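Local coordinates for histone-lysine N-methyltransferase, H3 lysine-9 specific SUVH6 (Arabidopsis thaliana, PDB 6A5K), which methylates histone H3 using S-adenosylmethionine and, through its SRA domain, probably reads DNA methylation in non-CG contexts, at residues Phe58-Val72 with Ile86-Met100. The protein carries 1 engineered substitution. Residues are numbered along the deposited sequence; the frame is centred on the assembly and turned at random.
Sequences FLNSGVHILGEVPGV and ILGIHKPSQAGIDYM
H64 meets D98 through one ring edge. NE2 of H64 donates to OD1 of D98 at 2.8 Å, nearly in the imidazole plane. It meets OD1 on the syn side but 30° out of the carboxylate plane. Ring and carboxylate planes are turned 62° apart. The other oxygen, OD2, is approached from above the carboxylate plane by the backbone N of K91, a hydrogen bond that ties strand 97-102 back to the loop after helix 81-87. An alanine in place of D98 removes both oxygens, and H64 NE2 and the K91 amide would probably be left without this mate, the imidazole freer to turn. The carbonyl O of Y99 lies over one face of the H64 ring, toward its rim.

Beyond the ring, H64 and selenomethionine M100 pass alongside one another, pointing opposite ways, H64 CB to M100 CB at 3.6 Å. M100 stretches straight out past CG, which brings CE across L66; M100 CE presses on L66 CB at 3.5 Å, a tight fit.

All this lies in the SRA domain, where the 58-72 loop packs along the end of helix 81-87 and the first residues of strand 97-102. The helix closes in a Schellman motif with G88 as C-prime. G88 has positive phi, which favours glycine. N60 reaches the helix end with its amide: ND2 donates to L87 O at 2.9 Å. The acceptor lies in the N60 amide plane, while ND2 is tilted 26° from the L87 carbonyl plane. L59 N is hydrogen-bonded to I86 O at 2.9 Å. A water bridges G88 O and I65 N.

F58 lays a ring face over I86, whose CA sits 3.9 Å from the ring centroid in a CH-pi contact. V72 and I89 meet tip to tip, V72 CG1 to I89 CD1 at 3.8 Å. R172 gathers the carbonyls of I65, G67 and I89.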
loop_
_atom_site.group_PDB
_atom_site.type_symbol
_atom_site.label_atom_id
_atom_site.label_comp_id
_atom_site.label_asym_id
_atom_site.label_seq_id
_atom_site.Cartn_x
_atom_site.Cartn_y
_atom_site.Cartn_z
ATOM N N PHE A 58 10.560 -17.214 -4.845
ATOM C CA PHE A 58 10.302 -16.621 -6.161
ATOM C C PHE A 58 9.132 -17.330 -6.837
ATOM O O PHE A 58 8.968 -18.548 -6.694
ATOM C CB PHE A 58 11.534 -16.701 -7.066
ATOM C CG PHE A 58 12.520 -15.585 -6.872
ATOM C CD1 PHE A 58 12.799 -15.091 -5.608
ATOM C CD2 PHE A 58 13.198 -15.054 -7.959
ATOM C CE1 PHE A 58 13.722 -14.075 -5.436
ATOM C CE2 PHE A 58 14.123 -14.038 -7.791
ATOM C CZ PHE A 58 14.382 -13.548 -6.524
ATOM N N LEU A 59 8.334 -16.568 -7.577
ATOM C CA LEU A 59 7.214 -17.120 -8.333
ATOM C C LEU A 59 7.577 -17.214 -9.812
ATOM O O LEU A 59 8.335 -16.384 -10.324
ATOM C CB LEU A 59 5.952 -16.266 -8.145
ATOM C CG LEU A 59 5.502 -16.006 -6.699
ATOM C CD1 LEU A 59 4.184 -15.213 -6.641
ATOM C CD2 LEU A 59 5.374 -17.301 -5.922
ATOM N N ASN A 60 7.044 -18.229 -10.489
ATOM C CA ASN A 60 7.283 -18.417 -11.921
ATOM C C ASN A 60 8.771 -18.446 -12.270
ATOM O O ASN A 60 9.175 -17.965 -13.324
ATOM C CB ASN A 60 6.593 -17.311 -12.727
ATOM C CG ASN A 60 5.119 -17.185 -12.404
ATOM O OD1 ASN A 60 4.348 -18.135 -12.559
ATOM N ND2 ASN A 60 4.720 -16.011 -11.946
ATOM N N SER A 61 9.589 -18.992 -11.377
ATOM C CA SER A 61 11.034 -18.976 -11.590
ATOM C C SER A 61 11.442 -20.055 -12.585
ATOM O O SER A 61 10.834 -21.124 -12.646
ATOM C CB SER A 61 11.788 -19.169 -10.276
ATOM O OG SER A 61 11.685 -20.505 -9.826
ATOM N N GLY A 62 12.475 -19.767 -13.365
ATOM C CA GLY A 62 12.959 -20.708 -14.356
ATOM C C GLY A 62 12.142 -20.720 -15.637
ATOM O O GLY A 62 12.439 -21.492 -16.548
ATOM N N VAL A 63 11.109 -19.880 -15.711
ATOM C CA VAL A 63 10.269 -19.824 -16.909
ATOM C C VAL A 63 9.901 -18.405 -17.335
ATOM O O VAL A 63 9.764 -17.508 -16.504
ATOM C CB VAL A 63 8.954 -20.619 -16.727
ATOM C CG1 VAL A 63 9.240 -22.097 -16.454
ATOM C CG2 VAL A 63 8.111 -20.021 -15.617
ATOM N N HIS A 64 9.744 -18.220 -18.645
ATOM C CA HIS A 64 9.218 -16.981 -19.216
ATOM C C HIS A 64 7.736 -17.159 -19.510
ATOM O O HIS A 64 7.302 -18.245 -19.894
ATOM C CB HIS A 64 9.962 -16.600 -20.504
ATOM C CG HIS A 64 11.215 -15.811 -20.276
ATOM N ND1 HIS A 64 12.414 -16.394 -19.941
ATOM C CD2 HIS A 64 11.449 -14.476 -20.351
ATOM C CE1 HIS A 64 13.339 -15.453 -19.811
ATOM N NE2 HIS A 64 12.776 -14.285 -20.056
ATOM N N ILE A 65 6.964 -16.093 -19.332
ATOM C CA ILE A 65 5.528 -16.123 -19.600
ATOM C C ILE A 65 5.122 -15.139 -20.701
ATOM O O ILE A 65 5.496 -13.967 -20.658
ATOM C CB ILE A 65 4.721 -15.791 -18.326
ATOM C CG1 ILE A 65 5.044 -16.795 -17.216
ATOM C CG2 ILE A 65 3.227 -15.779 -18.626
ATOM C CD1 ILE A 65 4.466 -16.430 -15.871
ATOM N N LEU A 66 4.352 -15.612 -21.678
ATOM C CA LEU A 66 3.782 -14.724 -22.687
ATOM C C LEU A 66 2.347 -14.354 -22.330
ATOM O O LEU A 66 1.492 -15.229 -22.183
ATOM C CB LEU A 66 3.831 -15.371 -24.072
ATOM C CG LEU A 66 3.689 -14.446 -25.286
ATOM C CD1 LEU A 66 4.770 -13.373 -25.295
ATOM C CD2 LEU A 66 3.726 -15.257 -26.580
ATOM N N GLY A 67 2.087 -13.057 -22.185
ATOM C CA GLY A 67 0.749 -12.578 -21.892
ATOM C C GLY A 67 0.509 -12.329 -20.412
ATOM O O GLY A 67 1.406 -11.876 -19.697
ATOM N N GLU A 68 -0.709 -12.620 -19.956
ATOM C CA GLU A 68 -1.095 -12.390 -18.561
ATOM C C GLU A 68 -0.341 -13.282 -17.579
ATOM O O GLU A 68 -0.197 -14.482 -17.796
ATOM C CB GLU A 68 -2.601 -12.606 -18.364
ATOM C CG GLU A 68 -3.521 -11.628 -19.092
ATOM C CD GLU A 68 -3.839 -12.051 -20.515
ATOM O OE1 GLU A 68 -3.246 -13.039 -21.000
ATOM O OE2 GLU A 68 -4.707 -11.404 -21.144
ATOM N N VAL A 69 0.119 -12.681 -16.487
ATOM C CA VAL A 69 0.759 -13.411 -15.404
ATOM C C VAL A 69 -0.251 -13.609 -14.278
ATOM O O VAL A 69 -0.801 -12.635 -13.771
ATOM C CB VAL A 69 1.991 -12.660 -14.870
ATOM C CG1 VAL A 69 2.565 -13.359 -13.644
ATOM C CG2 VAL A 69 3.039 -12.513 -15.966
ATOM N N PRO A 70 -0.502 -14.869 -13.885
ATOM C CA PRO A 70 -1.527 -15.150 -12.871
ATOM C C PRO A 70 -1.309 -14.357 -11.579
ATOM O O PRO A 70 -0.204 -14.336 -11.035
ATOM C CB PRO A 70 -1.375 -16.656 -12.625
ATOM C CG PRO A 70 -0.783 -17.178 -13.903
ATOM C CD PRO A 70 0.149 -16.101 -14.369
ATOM N N GLY A 71 -2.351 -13.680 -11.110
ATOM C CA GLY A 71 -2.263 -12.958 -9.853
ATOM C C GLY A 71 -1.662 -11.565 -9.959
ATOM O O GLY A 71 -1.553 -10.858 -8.960
ATOM N N VAL A 72 -1.265 -11.170 -11.166
ATOM C CA VAL A 72 -0.765 -9.822 -11.401
ATOM C C VAL A 72 -1.803 -9.029 -12.191
ATOM O O VAL A 72 -2.259 -9.468 -13.247
ATOM C CB VAL A 72 0.581 -9.825 -12.160
ATOM C CG1 VAL A 72 1.028 -8.397 -12.445
ATOM C CG2 VAL A 72 1.642 -10.561 -11.355
ATOM N N ILE A 86 11.216 -11.138 -8.973
ATOM C CA ILE A 86 10.703 -12.051 -7.955
ATOM C C ILE A 86 9.396 -12.709 -8.406
ATOM O O ILE A 86 9.165 -13.899 -8.158
ATOM C CB ILE A 86 10.505 -11.318 -6.615
ATOM C CG1 ILE A 86 11.871 -10.971 -6.026
ATOM C CG2 ILE A 86 9.722 -12.181 -5.634
ATOM C CD1 ILE A 86 11.829 -9.939 -4.919
ATOM N N LEU A 87 8.575 -11.939 -9.116
ATOM C CA LEU A 87 7.276 -12.414 -9.599
ATOM C C LEU A 87 7.328 -13.040 -10.992
ATOM O O LEU A 87 6.347 -13.637 -11.446
ATOM C CB LEU A 87 6.271 -11.258 -9.609
ATOM C CG LEU A 87 5.939 -10.600 -8.271
ATOM C CD1 LEU A 87 4.880 -9.498 -8.457
ATOM C CD2 LEU A 87 5.472 -11.649 -7.280
ATOM N N GLY A 88 8.465 -12.906 -11.666
ATOM C CA GLY A 88 8.605 -13.410 -13.021
ATOM C C GLY A 88 7.878 -12.568 -14.057
ATOM O O GLY A 88 7.557 -13.046 -15.145
ATOM N N ILE A 89 7.605 -11.312 -13.717
ATOM C CA ILE A 89 6.963 -10.377 -14.643
ATOM C C ILE A 89 7.955 -9.912 -15.707
ATOM O O ILE A 89 7.620 -9.770 -16.887
ATOM C CB ILE A 89 6.417 -9.131 -13.907
ATOM C CG1 ILE A 89 5.288 -9.515 -12.951
ATOM C CG2 ILE A 89 5.929 -8.079 -14.899
ATOM C CD1 ILE A 89 4.824 -8.361 -12.094
ATOM N N HIS A 90 9.172 -9.652 -15.252
ATOM C CA HIS A 90 10.238 -9.091 -16.072
ATOM C C HIS A 90 11.537 -9.555 -15.436
ATOM O O HIS A 90 11.821 -9.212 -14.290
ATOM C CB HIS A 90 10.143 -7.561 -16.120
ATOM C CG HIS A 90 11.115 -6.912 -17.057
ATOM N ND1 HIS A 90 10.892 -6.824 -18.416
ATOM C CD2 HIS A 90 12.293 -6.285 -16.830
ATOM C CE1 HIS A 90 11.895 -6.180 -18.985
ATOM N NE2 HIS A 90 12.764 -5.848 -18.047
ATOM N N LYS A 91 12.305 -10.361 -16.161
ATOM C CA LYS A 91 13.451 -11.044 -15.563
ATOM C C LYS A 91 14.734 -10.204 -15.463
ATOM O O LYS A 91 15.395 -10.243 -14.426
ATOM C CB LYS A 91 13.739 -12.341 -16.326
ATOM C CG LYS A 91 12.615 -13.367 -16.232
ATOM C CD LYS A 91 12.605 -14.045 -14.873
ATOM C CE LYS A 91 11.393 -14.952 -14.704
ATOM N NZ LYS A 91 11.239 -15.891 -15.851
ATOM N N PRO A 92 15.099 -9.444 -16.520
ATOM C CA PRO A 92 16.349 -8.680 -16.407
ATOM C C PRO A 92 16.330 -7.665 -15.268
ATOM O O PRO A 92 15.336 -6.958 -15.078
ATOM C CB PRO A 92 16.449 -7.962 -17.759
ATOM C CG PRO A 92 15.656 -8.804 -18.695
ATOM C CD PRO A 92 14.512 -9.314 -17.867
ATOM N N SER A 93 17.426 -7.597 -14.521
ATOM C CA SER A 93 17.511 -6.684 -13.388
ATOM C C SER A 93 17.667 -5.240 -13.848
ATOM O O SER A 93 17.326 -4.311 -13.122
ATOM C CB SER A 93 18.677 -7.072 -12.475
ATOM O OG SER A 93 19.919 -6.798 -13.100
ATOM N N GLN A 94 18.184 -5.056 -15.059
ATOM C CA GLN A 94 18.482 -3.717 -15.556
ATOM C C GLN A 94 17.970 -3.460 -16.977
ATOM O O GLN A 94 17.493 -2.362 -17.276
ATOM C CB GLN A 94 19.994 -3.463 -15.495
ATOM C CG GLN A 94 20.583 -3.628 -14.098
ATOM C CD GLN A 94 22.092 -3.479 -14.068
ATOM O OE1 GLN A 94 22.732 -3.310 -15.105
ATOM N NE2 GLN A 94 22.669 -3.543 -12.871
ATOM N N ALA A 95 18.068 -4.465 -17.843
ATOM C CA ALA A 95 17.674 -4.310 -19.246
ATOM C C ALA A 95 16.189 -3.980 -19.388
ATOM O O ALA A 95 15.362 -4.387 -18.567
ATOM C CB ALA A 95 18.012 -5.566 -20.034
ATOM N N GLY A 96 15.861 -3.230 -20.435
ATOM C CA GLY A 96 14.499 -2.777 -20.653
ATOM C C GLY A 96 13.607 -3.796 -21.340
ATOM O O GLY A 96 12.391 -3.743 -21.196
ATOM N N ILE A 97 14.203 -4.720 -22.088
ATOM C CA ILE A 97 13.420 -5.695 -22.846
ATOM C C ILE A 97 13.669 -7.129 -22.382
ATOM O O ILE A 97 14.809 -7.569 -22.281
ATOM C CB ILE A 97 13.722 -5.622 -24.360
ATOM C CG1 ILE A 97 13.507 -4.205 -24.889
ATOM C CG2 ILE A 97 12.839 -6.605 -25.127
ATOM C CD1 ILE A 97 14.038 -3.997 -26.298
ATOM N N ASP A 98 12.589 -7.848 -22.105
ATOM C CA ASP A 98 12.649 -9.269 -21.812
ATOM C C ASP A 98 11.926 -10.022 -22.922
ATOM O O ASP A 98 10.888 -9.557 -23.444
ATOM C CB ASP A 98 12.021 -9.583 -20.452
ATOM C CG ASP A 98 12.440 -10.946 -19.910
ATOM O OD1 ASP A 98 13.368 -11.558 -20.476
ATOM O OD2 ASP A 98 11.856 -11.393 -18.899
ATOM N N TYR A 99 12.466 -11.193 -23.247
ATOM C CA TYR A 99 11.983 -11.973 -24.374
ATOM C C TYR A 99 12.143 -13.475 -24.168
ATOM O O TYR A 99 12.801 -13.927 -23.226
ATOM C CB TYR A 99 12.700 -11.546 -25.654
ATOM C CG TYR A 99 14.209 -11.651 -25.614
ATOM C CD1 TYR A 99 14.986 -10.580 -25.187
ATOM C CD2 TYR A 99 14.859 -12.812 -26.020
ATOM C CE1 TYR A 99 16.364 -10.665 -25.153
ATOM C CE2 TYR A 99 16.238 -12.905 -25.987
ATOM C CZ TYR A 99 16.984 -11.826 -25.555
ATOM O OH TYR A 99 18.357 -11.907 -25.521
HETATM N N MSE A 100 11.529 -14.247 -25.054
HETATM C CA MSE A 100 11.561 -15.694 -24.930
HETATM C C MSE A 100 11.523 -16.339 -26.304
HETATM O O MSE A 100 11.110 -15.717 -27.284
HETATM C CB MSE A 100 10.394 -16.191 -24.069
HETATM C CG MSE A 100 9.067 -16.316 -24.799
HETATM SE SE MSE A 100 7.574 -16.882 -23.637
HETATM C CE MSE A 100 6.390 -17.514 -25.052
HETATM O O HOH W 1 8.363 -13.788 -17.985
#